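Local coordinates for protein putative N-acetylmuramoyl-L-alanine amidase (Neisseria meningitidis MC58, PDB 3CZX) that probably hydrolyses the link between N-acetylmuramoyl residues and L-amino acids in cell-wall glycopeptides, as a zinc-dependent amidase, at residues L105-A110 against W115-E120. Residues are numbered along the deposited sequence; the frame is centred on the assembly and turned at random.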
loop_
_atom_site.group_PDB
_atom_site.type_symbol
_atom_site.label_atom_id
_atom_site.label_comp_id
_atom_site.label_asym_id
_atom_site.label_seq_id
_atom_site.Cartn_x
_atom_site.Cartn_y
_atom_site.Cartn_z
ATOM N N LEU A 105 6.147 0.522 19.810
ATOM C CA LEU A 105 6.207 0.346 18.336
ATOM C C LEU A 105 6.995 -0.905 17.993
ATOM O O LEU A 105 6.589 -1.707 17.170
ATOM C CB LEU A 105 6.858 1.541 17.650
ATOM C CG LEU A 105 6.052 2.854 17.805
ATOM C CD1 LEU A 105 6.937 4.041 17.426
ATOM C CD2 LEU A 105 4.769 2.813 16.955
ATOM N N GLY A 106 8.169 -1.051 18.606
ATOM C CA GLY A 106 9.060 -2.167 18.272
ATOM C C GLY A 106 8.424 -3.519 18.593
ATOM O O GLY A 106 8.464 -4.469 17.791
ATOM N N LYS A 107 7.803 -3.614 19.756
ATOM C CA LYS A 107 7.210 -4.853 20.185
ATOM C C LYS A 107 6.060 -5.259 19.279
ATOM O O LYS A 107 5.866 -6.443 18.986
ATOM C CB LYS A 107 6.744 -4.716 21.618
ATOM C CG LYS A 107 7.916 -4.628 22.585
ATOM C CD LYS A 107 7.477 -4.216 23.966
ATOM C CE LYS A 107 8.611 -4.394 24.979
ATOM N NZ LYS A 107 8.246 -3.828 26.287
ATOM N N ALA A 108 5.279 -4.278 18.840
ATOM C CA ALA A 108 4.178 -4.527 17.938
ATOM C C ALA A 108 4.673 -5.224 16.674
ATOM O O ALA A 108 4.058 -6.184 16.194
ATOM C CB ALA A 108 3.502 -3.214 17.566
ATOM N N VAL A 109 5.789 -4.729 16.127
ATOM C CA VAL A 109 6.360 -5.308 14.913
ATOM C C VAL A 109 7.024 -6.680 15.168
ATOM O O VAL A 109 6.854 -7.625 14.378
ATOM C CB VAL A 109 7.379 -4.338 14.279
ATOM C CG1 VAL A 109 8.155 -5.018 13.113
ATOM C CG2 VAL A 109 6.651 -3.040 13.808
ATOM N N ALA A 110 7.745 -6.803 16.288
ATOM C CA ALA A 110 8.364 -8.073 16.655
ATOM C C ALA A 110 7.347 -9.211 16.800
ATOM O O ALA A 110 7.616 -10.328 16.366
ATOM C CB ALA A 110 9.179 -7.898 17.993
ATOM N N TRP A 115 11.073 -10.778 14.242
ATOM C CA TRP A 115 12.307 -10.012 14.095
ATOM C C TRP A 115 12.846 -9.644 15.485
ATOM O O TRP A 115 12.078 -9.423 16.432
ATOM C CB TRP A 115 12.036 -8.716 13.325
ATOM C CG TRP A 115 11.691 -8.919 11.870
ATOM C CD1 TRP A 115 11.965 -10.014 11.091
ATOM C CD2 TRP A 115 11.000 -7.991 11.024
ATOM N NE1 TRP A 115 11.464 -9.825 9.807
ATOM C CE2 TRP A 115 10.891 -8.583 9.732
ATOM C CE3 TRP A 115 10.450 -6.741 11.227
ATOM C CZ2 TRP A 115 10.247 -7.950 8.662
ATOM C CZ3 TRP A 115 9.820 -6.097 10.138
ATOM C CH2 TRP A 115 9.739 -6.714 8.871
ATOM N N LYS A 116 14.166 -9.542 15.550
ATOM C CA LYS A 116 14.855 -9.226 16.795
ATOM C C LYS A 116 14.686 -7.742 17.146
ATOM O O LYS A 116 14.830 -6.914 16.283
ATOM C CB LYS A 116 16.343 -9.542 16.608
ATOM C CG LYS A 116 17.166 -9.438 17.900
ATOM C CD LYS A 116 18.650 -9.290 17.627
ATOM C CE LYS A 116 19.414 -9.014 18.947
ATOM N NZ LYS A 116 19.495 -10.222 19.829
ATOM N N LEU A 117 14.396 -7.449 18.409
ATOM C CA LEU A 117 14.431 -6.074 18.938
ATOM C C LEU A 117 15.895 -5.713 19.269
ATOM O O LEU A 117 16.522 -6.359 20.135
ATOM C CB LEU A 117 13.590 -5.955 20.208
ATOM C CG LEU A 117 12.078 -5.994 20.081
ATOM C CD1 LEU A 117 11.432 -6.181 21.447
ATOM C CD2 LEU A 117 11.667 -4.707 19.365
ATOM N N ARG A 118 16.420 -4.710 18.573
ATOM C CA ARG A 118 17.751 -4.175 18.803
ATOM C C ARG A 118 17.656 -3.117 19.915
ATOM O O ARG A 118 16.595 -2.665 20.254
ATOM C CB ARG A 118 18.315 -3.581 17.530
ATOM C CG ARG A 118 18.403 -4.603 16.378
ATOM C CD ARG A 118 18.541 -3.930 15.038
ATOM N NE ARG A 118 19.789 -3.199 14.896
ATOM C CZ ARG A 118 20.920 -3.702 14.381
ATOM N NH1 ARG A 118 20.987 -4.938 13.954
ATOM N NH2 ARG A 118 22.003 -2.931 14.305
ATOM N N GLY A 119 18.792 -2.714 20.473
ATOM C CA GLY A 119 18.774 -1.732 21.553
ATOM C C GLY A 119 18.029 -2.246 22.752
ATOM O O GLY A 119 18.042 -3.441 23.030
ATOM N N GLU A 120 17.398 -1.325 23.476
ATOM C CA GLU A 120 16.635 -1.697 24.674
ATOM C C GLU A 120 15.208 -1.963 24.253
ATOM O O GLU A 120 14.404 -1.049 24.208
ATOM C CB GLU A 120 16.691 -0.598 25.753
ATOM C CG GLU A 120 16.095 -1.105 27.057
ATOM C CD GLU A 120 15.767 -0.023 28.057
ATOM O OE1 GLU A 120 16.436 1.036 28.059
ATOM O OE2 GLU A 120 14.821 -0.254 28.842
#
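Val109 and Trp115 are joined through one hydroxyl: Thr113 OG1 bonds both Val109 O and Trp115 N, tying the last helical turn to the start of the returning segment. Their side chains meet as well. The valine's CG1, anti to the backbone N (chi1 171°), approaches the six-membered ring of the indole obliquely, 3.4 Å from Trp115 CE3 and 3.6 Å from Trp115 CZ3. Compact, beta-branched and apolar, Val109 fills a buried site among Trp115, Ile169 of helix 152-177 and Phe144 of strand 142-145, while the broad indole reaches from Val109 to Leu157 and the ring of Phe147.

Helix 99-113 ends just before Trp115, and the chain then doubles back along it toward strand 123-125, an edge strand of the amidase's mixed six-stranded sheet; on the way Lys116 and Arg118 make backbone hydrogen bonds with Ile90.

Farther along, Leu117 packs on the helix. Gly106 has no side chain, so Leu117 CD2 can lie directly against its peptide, 3.5 Å from Gly106 C. The other branch turns to the aliphatic part of Lys107, whose CG stands 4.0 Å from Leu117 CD1, the two side chains crossing at about a right angle. Lysine suits this border because its extended chain offers methylene to the leucine and carries the amine onward. Ala110 completes the seat: its small CB touches Leu117 CG at 4.0 Å and the carbonyl Trp115 O at 3.6 Å, letting the returning chain run close to the helix.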